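Local atomic coordinates of uroporphyrinogen III cosynthase (HemD) (Helicobacter pylori, PDB entry 3P9Z), a protein that probably catalyses cyclisation of the linear tetrapyrrole hydroxymethylbilane to uroporphyrinogen III, with loss of water, in porphyrin and heme biosynthesis. Residues A[51-56]-A[82-87]; A[69-74]-A[106-111]; A[124-129]-A[136-141]. All coordinates share one frame; numbering follows the deposited sequence.

Interaction 1. Residues A[51-56]-A[82-87]; sequences SLLETL and QDHHFK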
loop_
_atom_site.group_PDB
_atom_site.type_symbol
_atom_site.label_atom_id
_atom_site.label_comp_id
_atom_site.label_asym_id
_atom_site.label_seq_id
_atom_site.Cartn_x
_atom_site.Cartn_y
_atom_site.Cartn_z
ATOM N N SER A 51 -6.416 -1.574 9.987
ATOM C CA SER A 51 -7.398 -0.580 10.359
ATOM C C SER A 51 -8.540 -1.214 11.147
ATOM O O SER A 51 -8.910 -0.707 12.199
ATOM C CB SER A 51 -7.953 0.121 9.114
ATOM O OG SER A 51 -8.931 1.094 9.489
ATOM N N LEU A 52 -9.102 -2.310 10.640
ATOM C CA LEU A 52 -10.208 -3.000 11.337
ATOM C C LEU A 52 -9.788 -3.492 12.722
ATOM O O LEU A 52 -10.470 -3.238 13.710
ATOM C CB LEU A 52 -10.760 -4.161 10.493
ATOM C CG LEU A 52 -11.484 -3.821 9.187
ATOM C CD1 LEU A 52 -11.904 -5.106 8.502
ATOM C CD2 LEU A 52 -12.697 -2.907 9.418
ATOM N N LEU A 53 -8.642 -4.163 12.782
ATOM C CA LEU A 53 -8.054 -4.619 14.038
ATOM C C LEU A 53 -7.929 -3.522 15.123
ATOM O O LEU A 53 -8.213 -3.772 16.302
ATOM C CB LEU A 53 -6.688 -5.264 13.766
ATOM C CG LEU A 53 -6.738 -6.576 12.976
ATOM C CD1 LEU A 53 -5.340 -7.033 12.616
ATOM C CD2 LEU A 53 -7.466 -7.668 13.768
ATOM N N GLU A 54 -7.520 -2.321 14.718
ATOM C CA GLU A 54 -7.321 -1.215 15.653
ATOM C C GLU A 54 -8.609 -0.493 16.059
ATOM O O GLU A 54 -8.870 -0.325 17.252
ATOM C CB GLU A 54 -6.288 -0.207 15.118
ATOM C CG GLU A 54 -5.979 0.910 16.106
ATOM C CD GLU A 54 -4.798 1.789 15.704
ATOM O OE1 GLU A 54 -3.690 1.246 15.475
ATOM O OE2 GLU A 54 -4.981 3.034 15.639
ATOM N N THR A 55 -9.404 -0.052 15.083
ATOM C CA THR A 55 -10.587 0.757 15.375
ATOM C C THR A 55 -11.701 -0.068 16.025
ATOM O O THR A 55 -12.602 0.490 16.645
ATOM C CB THR A 55 -11.178 1.410 14.117
ATOM O OG1 THR A 55 -11.588 0.381 13.216
ATOM C CG2 THR A 55 -10.164 2.339 13.427
ATOM N N LEU A 56 -11.639 -1.391 15.864
ATOM C CA LEU A 56 -12.699 -2.283 16.343
ATOM C C LEU A 56 -12.209 -3.339 17.338
ATOM O O LEU A 56 -12.914 -4.305 17.586
ATOM C CB LEU A 56 -13.399 -2.979 15.155
ATOM C CG LEU A 56 -14.109 -2.137 14.090
ATOM C CD1 LEU A 56 -14.540 -3.033 12.948
ATOM C CD2 LEU A 56 -15.313 -1.371 14.664
ATOM N N GLN A 82 -5.239 -14.184 7.119
ATOM C CA GLN A 82 -5.090 -15.502 7.717
ATOM C C GLN A 82 -4.406 -15.398 9.084
ATOM O O GLN A 82 -4.889 -15.931 10.083
ATOM C CB GLN A 82 -4.286 -16.396 6.762
ATOM C CG GLN A 82 -3.902 -17.772 7.293
ATOM C CD GLN A 82 -4.993 -18.831 7.124
ATOM O OE1 GLN A 82 -4.694 -20.024 7.085
ATOM N NE2 GLN A 82 -6.255 -18.405 7.028
ATOM N N ASP A 83 -3.292 -14.683 9.109
ATOM C CA ASP A 83 -2.514 -14.471 10.323
ATOM C C ASP A 83 -3.278 -13.743 11.422
ATOM O O ASP A 83 -2.975 -13.911 12.593
ATOM C CB ASP A 83 -1.225 -13.715 9.995
ATOM C CG ASP A 83 -0.145 -14.623 9.414
ATOM O OD1 ASP A 83 -0.381 -15.834 9.253
ATOM O OD2 ASP A 83 0.958 -14.124 9.130
ATOM N N HIS A 84 -4.266 -12.935 11.054
ATOM C CA HIS A 84 -4.982 -12.167 12.065
ATOM C C HIS A 84 -6.407 -12.633 12.344
ATOM O O HIS A 84 -7.260 -11.839 12.727
ATOM C CB HIS A 84 -4.887 -10.661 11.768
ATOM C CG HIS A 84 -3.503 -10.114 11.937
ATOM N ND1 HIS A 84 -2.998 -9.728 13.162
ATOM C CD2 HIS A 84 -2.505 -9.920 11.043
ATOM C CE1 HIS A 84 -1.752 -9.309 13.012
ATOM N NE2 HIS A 84 -1.428 -9.418 11.735
ATOM N N HIS A 85 -6.653 -13.931 12.139
ATOM C CA HIS A 85 -7.882 -14.609 12.589
ATOM C C HIS A 85 -9.159 -14.281 11.796
ATOM O O HIS A 85 -10.272 -14.485 12.273
ATOM C CB HIS A 85 -8.081 -14.423 14.105
ATOM C CG HIS A 85 -6.870 -14.791 14.910
ATOM N ND1 HIS A 85 -6.406 -14.025 15.957
ATOM C CD2 HIS A 85 -6.000 -15.828 14.792
ATOM C CE1 HIS A 85 -5.317 -14.581 16.461
ATOM N NE2 HIS A 85 -5.050 -15.677 15.772
ATOM N N PHE A 86 -8.994 -13.789 10.575
ATOM C CA PHE A 86 -10.140 -13.620 9.691
ATOM C C PHE A 86 -10.431 -14.965 9.045
ATOM O O PHE A 86 -9.550 -15.835 8.983
ATOM C CB PHE A 86 -9.871 -12.531 8.656
ATOM C CG PHE A 86 -9.967 -11.136 9.217
ATOM C CD1 PHE A 86 -8.927 -10.600 9.967
ATOM C CD2 PHE A 86 -11.099 -10.366 8.997
ATOM C CE1 PHE A 86 -9.020 -9.306 10.490
ATOM C CE2 PHE A 86 -11.206 -9.068 9.514
ATOM C CZ PHE A 86 -10.174 -8.541 10.263
ATOM N N LYS A 87 -11.676 -15.142 8.628
ATOM C CA LYS A 87 -12.106 -16.298 7.867
ATOM C C LYS A 87 -11.769 -16.134 6.374
ATOM O O LYS A 87 -12.454 -15.424 5.631
ATOM C CB LYS A 87 -13.613 -16.497 8.050
ATOM C CG LYS A 87 -14.173 -17.686 7.286
ATOM C CD LYS A 87 -15.683 -17.786 7.460
ATOM C CE LYS A 87 -16.044 -18.443 8.785
ATOM N NZ LYS A 87 -17.469 -18.171 9.127
#

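Interaction 2. Residues A[69-74]-A[106-111]; sequences PAYALS and PLLEKK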
loop_
_atom_site.group_PDB
_atom_site.type_symbol
_atom_site.label_atom_id
_atom_site.label_comp_id
_atom_site.label_asym_id
_atom_site.label_seq_id
_atom_site.Cartn_x
_atom_site.Cartn_y
_atom_site.Cartn_z
ATOM N N PRO A 69 -16.645 -14.783 5.279
ATOM C CA PRO A 69 -15.596 -15.208 4.331
ATOM C C PRO A 69 -14.941 -14.020 3.601
ATOM O O PRO A 69 -15.640 -13.173 3.033
ATOM C CB PRO A 69 -16.337 -16.141 3.365
ATOM C CG PRO A 69 -17.512 -16.682 4.199
ATOM C CD PRO A 69 -17.910 -15.539 5.095
ATOM N N ALA A 70 -13.606 -13.977 3.658
ATOM C CA ALA A 70 -12.810 -12.871 3.146
ATOM C C ALA A 70 -11.979 -13.289 1.925
ATOM O O ALA A 70 -11.360 -14.367 1.914
ATOM C CB ALA A 70 -11.886 -12.336 4.253
ATOM N N TYR A 71 -11.993 -12.424 0.914
ATOM C CA TYR A 71 -11.269 -12.606 -0.331
ATOM C C TYR A 71 -10.199 -11.531 -0.417
ATOM O O TYR A 71 -10.348 -10.433 0.154
ATOM C CB TYR A 71 -12.220 -12.512 -1.522
ATOM C CG TYR A 71 -13.230 -13.653 -1.575
ATOM C CD1 TYR A 71 -13.033 -14.734 -2.429
ATOM C CD2 TYR A 71 -14.364 -13.648 -0.764
ATOM C CE1 TYR A 71 -13.935 -15.769 -2.482
ATOM C CE2 TYR A 71 -15.281 -14.681 -0.804
ATOM C CZ TYR A 71 -15.057 -15.736 -1.658
ATOM O OH TYR A 71 -15.933 -16.767 -1.698
ATOM N N ALA A 72 -9.099 -11.858 -1.094
ATOM C CA ALA A 72 -8.022 -10.908 -1.270
ATOM C C ALA A 72 -7.463 -11.024 -2.677
ATOM O O ALA A 72 -7.604 -12.054 -3.335
ATOM C CB ALA A 72 -6.932 -11.144 -0.239
ATOM N N LEU A 73 -6.823 -9.967 -3.136
ATOM C CA LEU A 73 -6.362 -9.934 -4.508
ATOM C C LEU A 73 -4.917 -10.386 -4.658
ATOM O O LEU A 73 -4.474 -10.728 -5.763
ATOM C CB LEU A 73 -6.580 -8.546 -5.103
ATOM C CG LEU A 73 -8.015 -8.283 -5.555
ATOM C CD1 LEU A 73 -8.110 -6.890 -6.090
ATOM C CD2 LEU A 73 -8.459 -9.280 -6.634
ATOM N N SER A 74 -4.191 -10.403 -3.551
ATOM C CA SER A 74 -2.800 -10.820 -3.576
ATOM C C SER A 74 -2.538 -11.756 -2.412
ATOM O O SER A 74 -3.290 -11.749 -1.424
ATOM C CB SER A 74 -1.882 -9.604 -3.498
ATOM O OG SER A 74 -2.102 -8.884 -2.296
ATOM N N PRO A 106 -15.630 -14.781 -10.285
ATOM C CA PRO A 106 -16.660 -15.793 -10.372
ATOM C C PRO A 106 -17.077 -16.306 -9.025
ATOM O O PRO A 106 -18.188 -16.654 -8.851
ATOM C CB PRO A 106 -15.984 -16.879 -11.164
ATOM C CG PRO A 106 -14.995 -16.190 -11.934
ATOM C CD PRO A 106 -14.463 -15.149 -11.065
ATOM N N LEU A 107 -16.170 -16.340 -8.090
ATOM C CA LEU A 107 -16.484 -16.782 -6.734
ATOM C C LEU A 107 -17.335 -15.748 -6.018
ATOM O O LEU A 107 -17.996 -16.061 -5.028
ATOM C CB LEU A 107 -15.207 -17.044 -5.921
ATOM C CG LEU A 107 -14.129 -17.985 -6.487
ATOM C CD1 LEU A 107 -12.950 -18.025 -5.540
ATOM C CD2 LEU A 107 -14.642 -19.392 -6.745
ATOM N N LEU A 108 -17.316 -14.521 -6.526
ATOM C CA LEU A 108 -18.060 -13.416 -5.919
ATOM C C LEU A 108 -19.437 -13.199 -6.549
ATOM O O LEU A 108 -20.259 -12.437 -6.022
ATOM C CB LEU A 108 -17.249 -12.124 -5.980
ATOM C CG LEU A 108 -15.897 -12.092 -5.264
ATOM C CD1 LEU A 108 -15.297 -10.679 -5.332
ATOM C CD2 LEU A 108 -16.010 -12.576 -3.812
ATOM N N GLU A 109 -19.685 -13.868 -7.668
ATOM C CA GLU A 109 -20.984 -13.798 -8.325
ATOM C C GLU A 109 -22.023 -14.351 -7.353
ATOM O O GLU A 109 -21.769 -15.332 -6.656
ATOM C CB GLU A 109 -20.981 -14.591 -9.637
ATOM N N LYS A 110 -23.178 -13.698 -7.297
ATOM C CA LYS A 110 -24.276 -14.089 -6.408
ATOM C C LYS A 110 -24.002 -13.845 -4.918
ATOM O O LYS A 110 -24.765 -14.315 -4.068
ATOM C CB LYS A 110 -24.699 -15.549 -6.643
ATOM C CG LYS A 110 -24.668 -16.007 -8.102
ATOM C CD LYS A 110 -26.049 -16.235 -8.666
ATOM C CE LYS A 110 -26.095 -17.572 -9.374
ATOM N NZ LYS A 110 -27.242 -17.670 -10.301
ATOM N N LYS A 111 -22.951 -13.081 -4.603
ATOM C CA LYS A 111 -22.623 -12.723 -3.214
ATOM C C LYS A 111 -22.909 -11.241 -2.914
ATOM O O LYS A 111 -22.862 -10.417 -3.817
ATOM C CB LYS A 111 -21.146 -12.994 -2.908
ATOM C CG LYS A 111 -20.656 -14.432 -3.123
ATOM C CD LYS A 111 -21.304 -15.434 -2.197
ATOM C CE LYS A 111 -20.723 -16.831 -2.410
ATOM N NZ LYS A 111 -19.900 -17.227 -1.248
#

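Interaction 3. Residues A[124-129]-A[136-141]; sequences SLDTIL and FKQAVV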
loop_
_atom_site.group_PDB
_atom_site.type_symbol
_atom_site.label_atom_id
_atom_site.label_comp_id
_atom_site.label_asym_id
_atom_site.label_seq_id
_atom_site.Cartn_x
_atom_site.Cartn_y
_atom_site.Cartn_z
ATOM N N SER A 124 -8.891 1.293 -8.530
ATOM C CA SER A 124 -10.348 1.370 -8.773
ATOM C C SER A 124 -11.019 0.002 -8.972
ATOM O O SER A 124 -11.669 -0.263 -9.993
ATOM C CB SER A 124 -10.719 2.381 -9.878
ATOM O OG SER A 124 -9.840 2.303 -10.986
ATOM N N LEU A 125 -10.865 -0.860 -7.970
ATOM C CA LEU A 125 -11.523 -2.160 -7.973
ATOM C C LEU A 125 -13.048 -1.996 -8.021
ATOM O O LEU A 125 -13.743 -2.881 -8.499
ATOM C CB LEU A 125 -11.079 -3.010 -6.769
ATOM C CG LEU A 125 -11.770 -4.357 -6.513
ATOM C CD1 LEU A 125 -11.309 -5.416 -7.482
ATOM C CD2 LEU A 125 -11.543 -4.824 -5.084
ATOM N N ASP A 126 -13.558 -0.856 -7.548
ATOM C CA ASP A 126 -14.996 -0.584 -7.613
ATOM C C ASP A 126 -15.544 -0.622 -9.045
ATOM O O ASP A 126 -16.638 -1.145 -9.272
ATOM C CB ASP A 126 -15.369 0.731 -6.908
ATOM C CG ASP A 126 -14.676 1.959 -7.503
ATOM O OD1 ASP A 126 -13.444 1.914 -7.735
ATOM O OD2 ASP A 126 -15.371 2.986 -7.720
ATOM N N THR A 127 -14.787 -0.079 -10.001
ATOM C CA THR A 127 -15.181 -0.111 -11.415
ATOM C C THR A 127 -15.113 -1.542 -11.935
ATOM O O THR A 127 -16.047 -2.007 -12.596
ATOM C CB THR A 127 -14.308 0.813 -12.310
ATOM O OG1 THR A 127 -12.946 0.363 -12.301
ATOM C CG2 THR A 127 -14.373 2.251 -11.829
ATOM N N ILE A 128 -14.017 -2.235 -11.611
ATOM C CA ILE A 128 -13.828 -3.641 -11.992
ATOM C C ILE A 128 -14.965 -4.545 -11.463
ATOM O O ILE A 128 -15.495 -5.386 -12.192
ATOM C CB ILE A 128 -12.452 -4.165 -11.524
ATOM C CG1 ILE A 128 -11.321 -3.296 -12.119
ATOM C CG2 ILE A 128 -12.290 -5.647 -11.893
ATOM C CD1 ILE A 128 -9.919 -3.549 -11.534
ATOM N N LEU A 129 -15.345 -4.348 -10.204
ATOM C CA LEU A 129 -16.471 -5.074 -9.625
ATOM C C LEU A 129 -17.790 -4.761 -10.334
ATOM O O LEU A 129 -18.526 -5.680 -10.707
ATOM C CB LEU A 129 -16.573 -4.787 -8.128
ATOM C CG LEU A 129 -15.477 -5.396 -7.248
ATOM C CD1 LEU A 129 -15.577 -4.855 -5.825
ATOM C CD2 LEU A 129 -15.527 -6.933 -7.262
ATOM N N PHE A 136 -22.026 -5.157 -4.571
ATOM C CA PHE A 136 -21.047 -4.736 -3.567
ATOM C C PHE A 136 -21.343 -3.355 -2.965
ATOM O O PHE A 136 -21.980 -2.507 -3.601
ATOM C CB PHE A 136 -19.618 -4.775 -4.139
ATOM C CG PHE A 136 -19.287 -3.607 -5.029
ATOM C CD1 PHE A 136 -19.758 -3.557 -6.340
ATOM C CD2 PHE A 136 -18.513 -2.544 -4.548
ATOM C CE1 PHE A 136 -19.461 -2.459 -7.172
ATOM C CE2 PHE A 136 -18.209 -1.447 -5.370
ATOM C CZ PHE A 136 -18.688 -1.409 -6.682
ATOM N N LYS A 137 -20.894 -3.171 -1.727
ATOM C CA LYS A 137 -20.758 -1.863 -1.100
ATOM C C LYS A 137 -19.281 -1.628 -0.743
ATOM O O LYS A 137 -18.512 -2.585 -0.570
ATOM C CB LYS A 137 -21.651 -1.745 0.149
ATOM C CG LYS A 137 -23.174 -1.726 -0.141
ATOM C CD LYS A 137 -23.567 -0.579 -1.111
ATOM C CE LYS A 137 -25.069 -0.530 -1.395
ATOM N NZ LYS A 137 -25.585 -1.794 -2.001
ATOM N N GLN A 138 -18.891 -0.359 -0.658
ATOM C CA GLN A 138 -17.524 0.045 -0.304
ATOM C C GLN A 138 -17.556 0.844 0.979
ATOM O O GLN A 138 -18.439 1.691 1.153
ATOM C CB GLN A 138 -16.955 0.995 -1.349
ATOM C CG GLN A 138 -17.010 0.511 -2.748
ATOM C CD GLN A 138 -16.244 1.428 -3.670
ATOM O OE1 GLN A 138 -16.779 2.416 -4.173
ATOM N NE2 GLN A 138 -15.005 1.098 -3.911
ATOM N N ALA A 139 -16.595 0.598 1.860
ATOM C CA ALA A 139 -16.371 1.481 3.003
ATOM C C ALA A 139 -14.892 1.816 3.094
ATOM O O ALA A 139 -14.041 0.926 3.114
ATOM C CB ALA A 139 -16.854 0.848 4.302
ATOM N N VAL A 140 -14.618 3.114 3.150
ATOM C CA VAL A 140 -13.297 3.674 3.353
ATOM C C VAL A 140 -12.855 3.469 4.817
ATOM O O VAL A 140 -13.435 4.041 5.742
ATOM C CB VAL A 140 -13.331 5.189 3.019
ATOM C CG1 VAL A 140 -12.018 5.883 3.419
ATOM C CG2 VAL A 140 -13.651 5.403 1.510
ATOM N N VAL A 141 -11.823 2.665 5.039
ATOM C CA VAL A 141 -11.365 2.442 6.416
ATOM C C VAL A 141 -9.961 2.981 6.675
ATOM O O VAL A 141 -9.468 2.943 7.808
ATOM C CB VAL A 141 -11.490 0.950 6.846
ATOM C CG1 VAL A 141 -12.987 0.493 6.768
ATOM C CG2 VAL A 141 -10.604 0.061 6.001
#

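Interaction 1. Residues A[51-56]-A[82-87]
A Schellman motif at the C-terminal end of helix 75-83 carries H84 and F86, the two residues that this turn sets against L52 and L53 of helix 46-55. H85 is the C-prime residue, with phi at +73°. Its N-H reaches back to Q82 O in a weak bond, while F86 N turns to L81 O. The chain thus leaves the helix with the side chains of both H84 and F86 directed at the last turn of the other helix. The two backbones stay well apart, L53 and H84 being closest at 8.4 Å between their CA atoms, and side chains do all the touching.

L53 splits its isobutyl group between the two rings. Its CD1 methyl goes to the imidazole of H84, 3.6 Å from ND1, and also lies 3.8 Å from H84 CB; the two side chains meet nearly at a right angle. Its other methyl, CD2, approaches CE1 of F86 at 4.0 Å. With CG of L53 anti to the carbonyl carbon (chi1 -67°), its two methyls end one at each ring.

No hydrogen bond crosses between the segments, and the contact is carried by dispersion and by shielding of apolar carbon from water. H84 and L53 sit at its partly exposed side; L52 and F86 are buried. Helix 60-66 packs on both, with L65 against L52 and Q66 against F86, so the phenyl ring has helix 46-55 and helix 60-66 against it. L52 meets that ring almost perpendicularly, its CD1 methyl 4.1 Å from F86 CE2, the carbon on the other side of CZ from CE1.

Interaction 2. Residues A[69-74]-A[106-111]
Y71 is the residue of strand 70-72 that reaches across to L107, L108 and K111. P69 leads into the strand, and A70 turns its methyl the other way, onto L81 of helix 75-83. At Y71 the ring projects toward the end of helix 105-108. CD2 of L108 sits over the middle of one face, 3.6 Å from the ring centroid and 9° off its normal, a nearly ideal CH-pi contact. L107 comes from another direction: its CD1 methyl lies in the ring plane, at the edge, 3.9 Å from CE1 of Y71, and its CB approaches obliquely.

Beyond the hydroxyl end, K111 closes the type II turn that starts at L108, and the lysine chain, bent at chi2 and chi4, brings NZ to 4.0 Å from Y71 OH. A72 again faces helix 75-83; the strand ends there, and L73 leads on to S74, which takes the N-cap position of that helix, its OG hydrogen-bonded to T77 OG1.

No hydrogen bond joins the two segments. The chemistry is therefore that of an aromatic plate held by methyls at face and edge, with the phenol and ammonium groups too far apart to bond and coupled at most by weak electrostatics.

Interaction 3. Residues A[124-129]-A[136-141]
S124 O accepts three bonds at the start of helix 125-131, the helix that lays D126 and L129 on F136 and Q138 of strand 135-146. The shortest comes from the hydroxyl of T127, whose OG1 is 2.7 Å from S124 O and in the carbonyl plane, at a C=O...donor angle of 154°. The backbone N-H groups of T127 and I128 add two weak bonds to the same oxygen. These bonds tie the start of the first turn together; its amides also meet a bound malonate ion: L125 N hydrogen-bonds to it, and S124 N does so weakly.

From that turn the helix runs nearly antiparallel to the strand, with 10.0 Å between the axes of the two segments. L129 lies over one face of the F136 ring. Its CB is 4.0 Å from the centroid and 20° off the normal, a CH-pi contact shifted toward the rim, while its CD1 methyl reaches the same ring 3.9 Å from CD2 of F136. Obliquely to the ring, D126 O comes within 3.3 Å of F136 CZ. F136 holds CG between its backbone N and carbonyl carbon (chi1 78°), which lifts the phenyl toward the helix.

Next to it, Q138 extends its chain toward D126 and packs beside the CB of that residue. R117 forms a long, weak ion pair with the carboxylate of D126.

Strand 112-118, helix 125-131 and strand 135-146 make a beta-alpha-beta unit, two neighbouring parallel strands linked through a helix that packs on the sheet, and this contact is the helix meeting the second strand.

Overall arrangement
All three contacts belong to one alpha/beta part of the chain and are tied together directly. Interactions 1 and 2, with centres 18 Å apart, interleave along the sequence and join through the backbone, K87 O lying 2.7 Å from A70 N in a probable hydrogen bond. Interaction 3 meets interaction 1 where S51 OG approaches V141 O at 2.6 Å, again probably hydrogen-bonded. Interactions 2 and 3 are nearest, 13 Å between centres, and share apolar packing: L73 CD1 touches L125 CD1 at 3.8 Å. The malonate ion, probably from the crystallisation liquor, sits beside interaction 3, about 5 Å from the side chain of D126.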